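Local atomic coordinates of uncharacterized protein DUF1470 (Jannaschia sp. CCS1, PDB entry 3H0N), a protein that is of unknown function but probably acts as a transcription regulator, pairing an ABATE domain with a treble-clef zinc finger. Residues A[91-103]-A[113-127]. Numbering follows the deposited sequence.
Sequences HLLRKHPATPELA and HHHPLDAELVPMWTA. With NA (sodium ion), chain E; NI (nickel (II) ion), chain C; ACT (acetate ion), chain H; ACT (acetate ion), chain J.
Glu101 and His113 form an antiparallel hydrogen-bonded pair, in which Glu101 N gives to His113 O and His113 N to Glu101 O, both at 2.9 Å. Glu101 then reaches along the second segment. With CG anti to the backbone N (chi1 -177°) and the chain extended, Glu101 OE1 accepts from Leu117 N at 3.0 Å. The bond is nearly straight (166°), but the N-H comes from above the carboxylate plane. Water 2 also gives to OE1.

The loop after helix 82-95 packs on the start of helix 121-138. Pro97 sits among prolines: Pro97 CB meets Pro116 CD at 3.6 Å and its CD meets Pro123 CB. Thr126 CB makes a CH-pi contact over one face of the His96 ring, offset toward the rim, and Lys95 CG lies over the opposite face. Thr126 CG2 also comes close to His96 CD2 (3.2 Å). His96 ND1 lies 3.5 Å from Pro123 CB. Thr126 OG1 turns back to Val122 O, which leaves the methyl to meet the ring and Leu92 CD2. An alanine in place of His96 would probably leave a gap beside Pro123 CB and the Thr126 methyl without its ring.

Each segment also binds a metal. The carbonyls of Leu93, Arg94 and His96 and three waters bind a sodium ion at the helix end. On the second segment, His113 ND1 (2.5 Å) and His115 NE2 (2.4 Å) bind nickel. His115 ND1 gives to Pro116 O, which helps fix its ring. His114 grips an acetate through its backbone N and ND1. Leu93 and Ala98 pack on Pro100 of the second subunit. This is a beta-hairpin, strands 101-104 and 110-113, linking two packed helices within the ABATE domain, with a two-histidine nickel site where the hairpin ends.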
# COMPACT_ATOMS: atom_id res chain seq x y z
N HIS A 91 16.45 3.24 3.37
CA HIS A 91 17.61 3.25 2.51
C HIS A 91 17.45 2.27 1.35
O HIS A 91 17.86 2.57 0.23
CB HIS A 91 18.85 2.91 3.30
CG HIS A 91 20.08 2.80 2.46
ND1 HIS A 91 20.69 1.59 2.20
CD2 HIS A 91 20.80 3.74 1.81
CE1 HIS A 91 21.75 1.80 1.44
NE2 HIS A 91 21.84 3.09 1.19
N LEU A 92 16.85 1.11 1.61
CA LEU A 92 16.57 0.15 0.53
C LEU A 92 15.58 0.71 -0.51
O LEU A 92 15.76 0.48 -1.71
CB LEU A 92 16.07 -1.18 1.08
CG LEU A 92 17.07 -1.92 1.95
CD1 LEU A 92 16.34 -3.10 2.52
CD2 LEU A 92 18.30 -2.32 1.12
N LEU A 93 14.58 1.43 -0.03
CA LEU A 93 13.57 2.02 -0.90
C LEU A 93 14.17 3.14 -1.76
O LEU A 93 13.79 3.33 -2.92
CB LEU A 93 12.37 2.54 -0.08
CG LEU A 93 11.57 1.37 0.53
CD1 LEU A 93 10.71 1.87 1.70
CD2 LEU A 93 10.77 0.64 -0.56
N ARG A 94 15.14 3.88 -1.21
CA ARG A 94 15.88 4.88 -1.98
C ARG A 94 16.84 4.21 -3.00
O ARG A 94 16.86 4.55 -4.19
CB ARG A 94 16.67 5.79 -1.06
CG ARG A 94 15.79 6.82 -0.42
CD ARG A 94 16.68 7.93 0.13
NE ARG A 94 17.41 7.42 1.28
CZ ARG A 94 16.93 7.39 2.53
NH1 ARG A 94 15.73 7.87 2.80
NH2 ARG A 94 17.66 6.92 3.50
N LYS A 95 17.57 3.21 -2.53
CA LYS A 95 18.61 2.57 -3.37
C LYS A 95 18.06 1.84 -4.58
O LYS A 95 18.69 1.84 -5.63
CB LYS A 95 19.42 1.64 -2.51
CG LYS A 95 20.51 0.89 -3.22
CD LYS A 95 21.34 0.11 -2.21
CE LYS A 95 22.52 -0.55 -2.87
NZ LYS A 95 23.43 -1.18 -1.85
N HIS A 96 16.89 1.23 -4.43
CA HIS A 96 16.31 0.34 -5.42
C HIS A 96 15.03 0.92 -6.02
O HIS A 96 14.44 1.78 -5.41
CB HIS A 96 16.08 -1.03 -4.80
CG HIS A 96 17.34 -1.67 -4.36
ND1 HIS A 96 18.29 -2.08 -5.26
CD2 HIS A 96 17.85 -1.88 -3.12
CE1 HIS A 96 19.33 -2.58 -4.60
NE2 HIS A 96 19.08 -2.48 -3.30
N PRO A 97 14.62 0.46 -7.22
CA PRO A 97 13.46 1.04 -7.89
C PRO A 97 12.15 0.66 -7.21
O PRO A 97 11.67 -0.45 -7.35
CB PRO A 97 13.56 0.49 -9.34
CG PRO A 97 14.97 -0.03 -9.48
CD PRO A 97 15.40 -0.43 -8.12
N ALA A 98 11.55 1.66 -6.54
CA ALA A 98 10.35 1.43 -5.76
C ALA A 98 9.12 2.22 -6.25
O ALA A 98 8.09 2.18 -5.59
CB ALA A 98 10.63 1.69 -4.30
N THR A 99 9.23 2.84 -7.43
CA THR A 99 8.09 3.51 -8.02
C THR A 99 7.04 2.44 -8.34
O THR A 99 7.32 1.49 -9.07
CB THR A 99 8.47 4.20 -9.34
OG1 THR A 99 9.49 5.19 -9.10
CG2 THR A 99 7.24 4.84 -10.05
N PRO A 100 5.81 2.64 -7.85
CA PRO A 100 4.77 1.67 -8.20
C PRO A 100 4.28 1.77 -9.63
O PRO A 100 4.35 2.84 -10.25
CB PRO A 100 3.66 1.96 -7.23
CG PRO A 100 4.15 2.96 -6.29
CD PRO A 100 5.36 3.60 -6.86
N GLU A 101 3.72 0.68 -10.12
CA GLU A 101 3.22 0.60 -11.49
C GLU A 101 2.08 -0.42 -11.54
O GLU A 101 2.23 -1.57 -11.11
CB GLU A 101 4.36 0.22 -12.47
CG GLU A 101 3.92 0.19 -13.93
CD GLU A 101 5.03 -0.06 -14.96
OE1 GLU A 101 6.22 0.08 -14.61
OE2 GLU A 101 4.69 -0.34 -16.15
N LEU A 102 0.97 -0.00 -12.16
CA LEU A 102 -0.14 -0.89 -12.46
C LEU A 102 0.13 -1.71 -13.70
O LEU A 102 0.61 -1.18 -14.70
CB LEU A 102 -1.42 -0.08 -12.67
CG LEU A 102 -2.03 0.61 -11.46
CD1 LEU A 102 -2.93 1.76 -11.90
CD2 LEU A 102 -2.78 -0.41 -10.59
N ALA A 103 -0.25 -2.98 -13.65
CA ALA A 103 -0.19 -3.84 -14.84
C ALA A 103 -1.22 -4.93 -14.75
O ALA A 103 -1.68 -5.26 -13.65
CB ALA A 103 1.22 -4.45 -14.99
N HIS A 113 2.05 -3.10 -8.70
CA HIS A 113 3.40 -3.61 -8.44
C HIS A 113 4.17 -2.54 -7.72
O HIS A 113 4.09 -1.38 -8.07
CB HIS A 113 4.07 -3.95 -9.75
CG HIS A 113 3.40 -5.07 -10.46
ND1 HIS A 113 3.76 -6.40 -10.27
CD2 HIS A 113 2.34 -5.09 -11.31
CE1 HIS A 113 2.95 -7.17 -10.99
NE2 HIS A 113 2.08 -6.40 -11.63
N HIS A 114 4.94 -2.91 -6.71
CA HIS A 114 5.71 -1.97 -5.90
C HIS A 114 7.13 -1.83 -6.41
O HIS A 114 8.10 -1.82 -5.65
CB HIS A 114 5.60 -2.38 -4.44
CG HIS A 114 4.24 -2.15 -3.93
ND1 HIS A 114 3.27 -3.12 -3.96
CD2 HIS A 114 3.64 -1.02 -3.51
CE1 HIS A 114 2.13 -2.60 -3.53
NE2 HIS A 114 2.33 -1.32 -3.24
N HIS A 115 7.19 -1.65 -7.72
CA HIS A 115 8.43 -1.47 -8.48
C HIS A 115 7.99 -1.21 -9.92
O HIS A 115 6.90 -1.63 -10.33
CB HIS A 115 9.29 -2.75 -8.45
CG HIS A 115 8.56 -3.93 -9.01
ND1 HIS A 115 8.67 -4.29 -10.33
CD2 HIS A 115 7.68 -4.79 -8.45
CE1 HIS A 115 7.85 -5.29 -10.57
NE2 HIS A 115 7.26 -5.63 -9.43
N PRO A 116 8.86 -0.58 -10.74
CA PRO A 116 8.60 -0.49 -12.18
C PRO A 116 8.80 -1.84 -12.84
O PRO A 116 9.64 -2.61 -12.37
CB PRO A 116 9.64 0.52 -12.65
CG PRO A 116 10.69 0.46 -11.66
CD PRO A 116 10.08 0.10 -10.35
N LEU A 117 8.08 -2.14 -13.92
CA LEU A 117 8.25 -3.45 -14.56
C LEU A 117 9.63 -3.62 -15.22
O LEU A 117 10.13 -4.74 -15.41
CB LEU A 117 7.12 -3.77 -15.54
CG LEU A 117 5.91 -4.45 -14.87
CD1 LEU A 117 5.43 -3.71 -13.63
CD2 LEU A 117 4.78 -4.65 -15.89
N ASP A 118 10.31 -2.52 -15.52
CA ASP A 118 11.69 -2.67 -16.00
C ASP A 118 12.81 -2.89 -14.93
O ASP A 118 14.01 -2.79 -15.24
CB ASP A 118 12.04 -1.55 -16.97
CG ASP A 118 12.34 -0.23 -16.29
OD1 ASP A 118 11.99 -0.03 -15.11
OD2 ASP A 118 12.94 0.63 -16.97
N ALA A 119 12.45 -3.20 -13.69
CA ALA A 119 13.45 -3.45 -12.69
C ALA A 119 14.27 -4.74 -12.93
O ALA A 119 13.78 -5.66 -13.55
CB ALA A 119 12.79 -3.51 -11.31
N GLU A 120 15.52 -4.70 -12.49
CA GLU A 120 16.36 -5.86 -12.39
C GLU A 120 15.86 -6.70 -11.21
O GLU A 120 15.13 -6.25 -10.34
CB GLU A 120 17.82 -5.44 -12.19
CG GLU A 120 18.39 -4.46 -13.27
CD GLU A 120 18.40 -5.00 -14.70
OE1 GLU A 120 18.17 -6.21 -14.91
OE2 GLU A 120 18.68 -4.21 -15.62
N LEU A 121 16.26 -7.97 -11.20
CA LEU A 121 15.60 -9.00 -10.39
C LEU A 121 15.83 -8.86 -8.88
O LEU A 121 14.89 -8.86 -8.11
CB LEU A 121 15.99 -10.40 -10.91
CG LEU A 121 15.17 -11.59 -10.38
CD1 LEU A 121 15.11 -12.75 -11.38
CD2 LEU A 121 15.74 -12.07 -9.06
N VAL A 122 17.09 -8.77 -8.45
CA VAL A 122 17.38 -8.55 -7.04
C VAL A 122 16.94 -7.16 -6.56
O VAL A 122 16.31 -7.04 -5.50
CB VAL A 122 18.84 -8.89 -6.69
CG1 VAL A 122 19.18 -8.45 -5.25
CG2 VAL A 122 19.09 -10.37 -6.84
N PRO A 123 17.17 -6.10 -7.35
CA PRO A 123 16.58 -4.81 -6.95
C PRO A 123 15.07 -4.81 -6.84
O PRO A 123 14.52 -4.20 -5.92
CB PRO A 123 17.07 -3.87 -8.05
CG PRO A 123 18.40 -4.43 -8.43
CD PRO A 123 18.18 -5.93 -8.43
N MSE A 124 14.38 -5.50 -7.75
CA MSE A 124 12.92 -5.60 -7.69
C MSE A 124 12.47 -6.24 -6.38
O MSE A 124 11.58 -5.71 -5.69
CB MSE A 124 12.35 -6.41 -8.87
CG MSE A 124 10.94 -6.96 -8.65
SE MSE A 124 10.52 -8.20 -10.12
CE MSE A 124 8.87 -8.96 -9.53
N TRP A 125 13.05 -7.39 -6.06
CA TRP A 125 12.64 -8.12 -4.85
C TRP A 125 13.06 -7.38 -3.59
O TRP A 125 12.31 -7.42 -2.61
CB TRP A 125 13.10 -9.58 -4.90
CG TRP A 125 12.20 -10.37 -5.80
CD1 TRP A 125 12.44 -10.75 -7.07
CD2 TRP A 125 10.84 -10.70 -5.51
NE1 TRP A 125 11.30 -11.36 -7.60
CE2 TRP A 125 10.31 -11.33 -6.66
CE3 TRP A 125 10.03 -10.55 -4.39
CZ2 TRP A 125 8.98 -11.80 -6.71
CZ3 TRP A 125 8.72 -11.00 -4.46
CH2 TRP A 125 8.22 -11.61 -5.59
N THR A 126 14.15 -6.63 -3.62
CA THR A 126 14.52 -5.77 -2.52
C THR A 126 13.46 -4.73 -2.28
O THR A 126 13.03 -4.52 -1.14
CB THR A 126 15.89 -5.12 -2.76
OG1 THR A 126 16.87 -6.15 -2.91
CG2 THR A 126 16.27 -4.25 -1.56
N ALA A 127 12.99 -4.06 -3.33
CA ALA A 127 11.94 -3.06 -3.19
C ALA A 127 10.63 -3.65 -2.71
O ALA A 127 9.94 -3.03 -1.87
CB ALA A 127 11.73 -2.33 -4.55
NA NA E . 14.47 4.11 -5.15
NI NI C . 5.52 -7.03 -8.60
C ACT H . 4.26 -6.28 -5.41
O ACT H . 3.44 -5.64 -4.70
OXT ACT H . 5.03 -5.71 -6.25
CH3 ACT H . 4.28 -7.76 -5.28
C ACT J . 12.71 4.09 -9.85
O ACT J . 11.86 4.12 -8.93
OXT ACT J . 13.92 4.06 -9.50
CH3 ACT J . 12.27 4.09 -11.29
O HOH W 1 12.40 4.41 -6.14
O HOH W 2 8.45 0.01 -16.35
O HOH W 3 0.11 -7.52 -13.18
O HOH W 4 14.38 6.62 -4.82
O HOH W 5 15.48 4.34 -7.27